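Long-range contact in ancylostoma secreted protein 2 (Necator americanus, PDB 4NUK), which is a secreted CAP-family protein of the hookworm that binds metal ions such as zinc and copper: residues A[133-138]-A[186-191]. Numbering follows the deposited sequence.
Sequences QNLKLT and KDIYEK
L135 meets I188, Y189 and K191, and more of its surface is covered across this contact than that of any other residue. CB of L135 lies 4.1 Å from CD1 of I188, a plain apolar touch. CG stands anti to the carbonyl carbon (chi1 -54°) and passes beside the aliphatic chain of K191, which crosses it. From there CD1 extends over the Y189 ring: the methyl sits 3.3 Å from the ring centroid and 15° off the ring normal, which makes this a CH-pi contact over the face and excludes an edge approach. CG of K191 also reaches CD1 of L135, at 3.7 Å, so the methyl is shared between ring and lysine chain. K191, bent at chi2 and chi3, curls back to place NZ 2.7 Å from O of Q133, above the carbonyl plane.

Two backbone bonds flank K136 and D187, a non-hydrogen-bonded antiparallel pair that forms a lone bridge between loops, outside the sheet. N of I188 gives to O of L135 (2.9 Å, N-H...O 159°), and N of L137 gives to O of K186 (2.9 Å). CA of D187 adds a CA-H...O contact to O of L135. In 133-138, N134 OD1 accepts from N of K136 (3.3 Å), in its carbonyl plane, forming an Asx turn that probably helps hold L135 in place. OD1 of D187 comes 3.5 Å from CA of K136, while the extended K136 chain carries NZ away, so no salt bridge forms.

Y189 is held at its far end by a hydrogen bond from its hydroxyl to O of P59, while I188 packs on V153. The bridge ties the loop between helices 125-128 and 139-143, with T138 as N-cap of the latter, to the loop leading from strand 171-178 to strand 201-202.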
# COMPACT_ATOMS: atom_id res chain seq x y z
N GLN A 133 11.52 -8.32 13.30
CA GLN A 133 12.65 -8.43 12.39
C GLN A 133 12.46 -9.59 11.42
O GLN A 133 13.11 -9.66 10.38
CB GLN A 133 13.95 -8.60 13.19
CG GLN A 133 14.38 -7.35 13.95
CD GLN A 133 14.99 -6.30 13.03
OE1 GLN A 133 15.84 -6.61 12.19
NE2 GLN A 133 14.55 -5.06 13.18
N ASN A 134 11.57 -10.51 11.79
CA ASN A 134 11.27 -11.67 10.96
C ASN A 134 10.05 -11.41 10.06
O ASN A 134 8.90 -11.53 10.50
CB ASN A 134 11.05 -12.90 11.84
CG ASN A 134 11.08 -14.18 11.04
OD1 ASN A 134 10.58 -14.23 9.92
ND2 ASN A 134 11.69 -15.22 11.61
N LEU A 135 10.31 -11.10 8.80
CA LEU A 135 9.28 -10.61 7.88
C LEU A 135 8.46 -11.69 7.20
O LEU A 135 7.75 -11.43 6.22
CB LEU A 135 9.93 -9.72 6.82
CG LEU A 135 10.75 -8.60 7.42
CD1 LEU A 135 11.24 -7.70 6.32
CD2 LEU A 135 9.91 -7.84 8.44
N LYS A 136 8.55 -12.92 7.68
CA LYS A 136 7.77 -13.99 7.11
C LYS A 136 6.33 -13.87 7.56
O LYS A 136 6.06 -13.74 8.75
CB LYS A 136 8.35 -15.34 7.53
CG LYS A 136 7.60 -16.54 6.98
CD LYS A 136 8.33 -17.81 7.40
CE LYS A 136 7.76 -19.06 6.78
NZ LYS A 136 8.65 -20.20 7.10
N LEU A 137 5.39 -13.92 6.62
CA LEU A 137 3.98 -13.80 6.95
C LEU A 137 3.42 -15.12 7.48
O LEU A 137 2.91 -15.95 6.73
CB LEU A 137 3.20 -13.32 5.73
CG LEU A 137 1.69 -13.14 5.90
CD1 LEU A 137 1.37 -12.47 7.23
CD2 LEU A 137 1.13 -12.34 4.74
N THR A 138 3.52 -15.30 8.79
CA THR A 138 3.05 -16.51 9.43
C THR A 138 1.62 -16.29 9.87
O THR A 138 1.11 -15.17 9.82
CB THR A 138 3.87 -16.82 10.70
OG1 THR A 138 3.86 -15.67 11.56
CG2 THR A 138 5.32 -17.18 10.36
N LYS A 186 5.23 -16.32 3.00
CA LYS A 186 6.27 -15.60 2.25
C LYS A 186 6.74 -14.34 2.97
O LYS A 186 6.03 -13.78 3.81
CB LYS A 186 5.78 -15.21 0.85
CG LYS A 186 5.19 -16.34 0.02
CD LYS A 186 6.22 -17.41 -0.29
CE LYS A 186 5.62 -18.50 -1.15
NZ LYS A 186 6.65 -19.53 -1.51
N ASP A 187 7.93 -13.88 2.61
CA ASP A 187 8.49 -12.69 3.23
C ASP A 187 7.88 -11.44 2.64
O ASP A 187 7.63 -11.38 1.45
CB ASP A 187 10.01 -12.66 3.05
CG ASP A 187 10.69 -13.84 3.70
OD1 ASP A 187 10.02 -14.55 4.47
OD2 ASP A 187 11.89 -14.05 3.45
N ILE A 188 7.66 -10.44 3.48
CA ILE A 188 7.19 -9.15 3.00
C ILE A 188 8.27 -8.58 2.07
O ILE A 188 8.00 -8.19 0.94
CB ILE A 188 6.96 -8.18 4.15
CG1 ILE A 188 6.01 -8.80 5.18
CG2 ILE A 188 6.42 -6.88 3.65
CD1 ILE A 188 6.11 -8.15 6.56
N TYR A 189 9.51 -8.55 2.55
CA TYR A 189 10.62 -8.17 1.70
C TYR A 189 11.94 -8.85 2.12
O TYR A 189 12.09 -9.33 3.25
CB TYR A 189 10.76 -6.64 1.60
CG TYR A 189 10.89 -5.91 2.92
CD1 TYR A 189 12.13 -5.70 3.49
CD2 TYR A 189 9.77 -5.43 3.58
CE1 TYR A 189 12.26 -5.04 4.70
CE2 TYR A 189 9.89 -4.77 4.79
CZ TYR A 189 11.14 -4.58 5.35
OH TYR A 189 11.29 -3.93 6.55
N GLU A 190 12.88 -8.94 1.18
CA GLU A 190 14.21 -9.46 1.44
C GLU A 190 14.98 -8.43 2.26
O GLU A 190 15.05 -7.26 1.90
CB GLU A 190 14.94 -9.75 0.14
CG GLU A 190 16.45 -9.88 0.29
CD GLU A 190 17.00 -11.16 -0.34
OE1 GLU A 190 16.82 -11.35 -1.57
OE2 GLU A 190 17.62 -11.97 0.40
N LYS A 191 15.53 -8.87 3.38
CA LYS A 191 16.27 -7.96 4.25
C LYS A 191 17.71 -7.75 3.77
O LYS A 191 18.32 -8.64 3.17
CB LYS A 191 16.22 -8.46 5.70
CG LYS A 191 14.89 -8.22 6.38
CD LYS A 191 14.54 -9.36 7.36
CE LYS A 191 15.69 -9.66 8.28
NZ LYS A 191 15.33 -10.68 9.28